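Local coordinates for protein secreted effector CSEP0064 (Blumeria graminis f. sp. hordei, PDB 6FMB) that acts as a secreted, non-catalytic RNase-like effector that binds host RNA and hinders ribosomal RNA degradation by ribosome-inactivating proteins, so raising plant susceptibility to infection, at residues A[5-9]-A[10-14]. Numbering follows the deposited sequence.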
ATOM      1  N   TRP A   5      -3.732  -8.784   6.440  1.00 14.53           N
ATOM      2  CA  TRP A   5      -2.283  -8.826   6.372  1.00 14.75           C
ATOM      3  C   TRP A   5      -1.710  -8.702   7.796  1.00 14.12           C
ATOM      4  O   TRP A   5      -2.171  -7.896   8.607  1.00 15.26           O
ATOM      5  CB  TRP A   5      -1.745  -7.713   5.457  1.00 14.90           C
ATOM      6  CG  TRP A   5      -1.709  -8.031   3.946  1.00 15.37           C
ATOM      7  CD1 TRP A   5      -0.616  -8.429   3.228  1.00 16.46           C
ATOM      8  CD2 TRP A   5      -2.791  -7.990   3.016  1.00 16.31           C
ATOM      9  NE1 TRP A   5      -0.935  -8.617   1.928  1.00 18.61           N
ATOM     10  CE2 TRP A   5      -2.259  -8.333   1.752  1.00 16.55           C
ATOM     11  CE3 TRP A   5      -4.130  -7.653   3.107  1.00 15.72           C
ATOM     12  CZ2 TRP A   5      -3.022  -8.382   0.622  1.00 17.85           C
ATOM     13  CZ3 TRP A   5      -4.872  -7.695   2.003  1.00 18.38           C
ATOM     14  CH2 TRP A   5      -4.337  -8.069   0.752  1.00 20.40           C
ATOM     15  N   ASP A   6      -0.717  -9.535   8.107  1.00 13.35           N
ATOM     16  CA  ASP A   6       0.021  -9.476   9.372  1.00 12.75           C
ATOM     17  C   ASP A   6       1.269  -8.632   9.119  1.00 12.31           C
ATOM     18  O   ASP A   6       2.184  -9.074   8.423  1.00 13.43           O
ATOM     19  CB  ASP A   6       0.406 -10.890   9.818  1.00 14.69           C
ATOM     20  CG  ASP A   6       1.334 -10.914  11.028  1.00 16.63           C
ATOM     21  OD1 ASP A   6       1.666  -9.858  11.593  1.00 16.57           O
ATOM     22  OD2 ASP A   6       1.726 -12.024  11.433  1.00 22.59           O
ATOM     23  N   CYS A   7       1.302  -7.427   9.677  1.00 13.21           N
ATOM     24  CA  CYS A   7       2.466  -6.544   9.571  1.00 14.60           C
ATOM     25  C   CYS A   7       3.202  -6.553  10.901  1.00 17.18           C
ATOM     26  O   CYS A   7       2.853  -5.809  11.805  1.00 18.40           O
ATOM     27  CB  CYS A   7       2.053  -5.112   9.198  1.00 15.99           C
ATOM     28  SG  CYS A   7       1.448  -4.889   7.514  1.00 14.71           S
ATOM     29  N   ASP A   8       4.206  -7.420  11.029  1.00 20.43           N
ATOM     30  CA  ASP A   8       5.064  -7.432  12.216  1.00 22.63           C
ATOM     31  C   ASP A   8       4.245  -7.524  13.526  1.00 23.79           C
ATOM     32  O   ASP A   8       4.534  -6.832  14.494  1.00 27.80           O
ATOM     33  CB  ASP A   8       5.920  -6.142  12.171  1.00 26.22           C
ATOM     34  CG  ASP A   8       7.308  -6.281  12.797  1.00 27.54           C
ATOM     35  OD1 ASP A   8       7.691  -7.344  13.330  1.00 28.49           O
ATOM     36  OD2 ASP A   8       8.021  -5.260  12.748  1.00 29.23           O
ATOM     37  N   GLY A   9       3.212  -8.361  13.533  1.00 19.95           N
ATOM     38  CA  GLY A   9       2.374  -8.555  14.735  1.00 18.14           C
ATOM     39  C   GLY A   9       1.141  -7.659  14.904  1.00 15.33           C
ATOM     40  O   GLY A   9       0.486  -7.708  15.952  1.00 16.80           O
ATOM     41  N   THR A  10       0.829  -6.857  13.897  1.00 15.88           N
ATOM     42  CA  THR A  10      -0.350  -5.978  13.864  1.00 14.52           C
ATOM     43  C   THR A  10      -1.177  -6.354  12.638  1.00 13.02           C
ATOM     44  O   THR A  10      -0.640  -6.470  11.540  1.00 14.15           O
ATOM     45  CB  THR A  10       0.067  -4.481  13.814  1.00 15.85           C
ATOM     46  OG1 THR A  10       0.778  -4.122  15.018  1.00 18.64           O
ATOM     47  CG2 THR A  10      -1.140  -3.568  13.677  1.00 17.34           C
ATOM     48  N   GLU A  11      -2.486  -6.559  12.837  1.00 11.53           N
ATOM     49  CA  GLU A  11      -3.386  -6.851  11.726  1.00 11.47           C
ATOM     50  C   GLU A  11      -3.760  -5.579  10.963  1.00 11.22           C
ATOM     51  O   GLU A  11      -4.230  -4.603  11.572  1.00 12.18           O
ATOM     52  CB  GLU A  11      -4.665  -7.514  12.251  1.00 11.62           C
ATOM     53  CG  GLU A  11      -5.703  -7.674  11.162  1.00 12.65           C
ATOM     54  CD  GLU A  11      -6.879  -8.529  11.534  1.00 15.94           C
ATOM     55  OE1 GLU A  11      -6.759  -9.343  12.468  1.00 21.98           O
ATOM     56  OE2 GLU A  11      -7.906  -8.417  10.847  1.00 18.41           O
ATOM     57  N   ILE A  12      -3.575  -5.618   9.646  1.00 10.47           N
ATOM     58  CA  ILE A  12      -4.109  -4.592   8.750  1.00 10.61           C
ATOM     59  C   ILE A  12      -5.346  -5.200   8.086  1.00 10.93           C
ATOM     60  O   ILE A  12      -5.230  -6.197   7.346  1.00 12.06           O
ATOM     61  CB  ILE A  12      -3.086  -4.179   7.673  1.00 11.17           C
ATOM     62  CG1 ILE A  12      -1.746  -3.728   8.279  1.00 13.45           C
ATOM     63  CG2 ILE A  12      -3.690  -3.094   6.771  1.00 11.38           C
ATOM     64  CD1 ILE A  12      -1.810  -2.661   9.328  1.00 14.44           C
ATOM     65  N   PRO A  13      -6.534  -4.609   8.353  1.00 12.81           N
ATOM     66  CA  PRO A  13      -7.740  -5.151   7.756  1.00 14.31           C
ATOM     67  C   PRO A  13      -7.697  -5.219   6.223  1.00 11.91           C
ATOM     68  O   PRO A  13      -7.260  -4.272   5.586  1.00 11.24           O
ATOM     69  CB  PRO A  13      -8.820  -4.142   8.201  1.00 16.76           C
ATOM     70  CG  PRO A  13      -8.305  -3.487   9.424  1.00 15.32           C
ATOM     71  CD  PRO A  13      -6.821  -3.461   9.237  1.00 13.39           C
ATOM     72  N   GLU A  14      -8.207  -6.303   5.648  1.00 12.01           N
ATOM     73  CA  GLU A  14      -8.218  -6.441   4.176  0.60 13.72           C
ATOM     74  C   GLU A  14      -8.935  -5.268   3.473  1.00 11.77           C
ATOM     75  O   GLU A  14      -8.492  -4.821   2.416  1.00 11.91           O
ATOM     76  CB  GLU A  14      -8.857  -7.783   3.745  0.60 18.40           C
ATOM     77  CG  GLU A  14      -8.771  -8.077   2.247  0.60 20.14           C
ATOM     78  CD  GLU A  14      -9.798  -9.096   1.752  0.60 22.19           C
ATOM     79  OE1 GLU A  14     -10.151  -9.010   0.568  0.60 26.07           O
ATOM     80  OE2 GLU A  14     -10.273  -9.951   2.527  0.60 23.71           O
TER
HETATM   81  O   HOH W   1       3.385  -4.678  15.474  1.00 35.59           O
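C7 and I12 meet on the inward face of a tight hairpin, where the SG of C7 rests 3.5 Å from CG1 of I12. The sulfur lies beside its own backbone N (chi1 -70°), and from there it also forms the disulfide to C93. Further along the same face, W5 presents the rim of its indole to the first turn of helix 14-24: CZ3 is 3.9 Å from CG of E14, which sits at the ring edge, near its plane. Beneath these side chains the backbones pair antiparallel. W5 and I12 exchange two nearly straight bonds, I12 N to W5 O at 2.9 Å and W5 N to I12 O at 3.1 Å. C7 and T10 also exchange two bonds; the one from T10 N is bent and comes from above the carbonyl plane of C7. On the other face, D6 OD1 accepts from G9 N (2.9 Å) in an Asx motif. At the turn, a water links D8 O with T10 OG1. With D8 and G9 both at positive phi, this is a β-hairpin with a two-residue loop, closed by a type I' turn, whose C7 is bonded to C93, just before strand 94-96 of the same small antiparallel sheet.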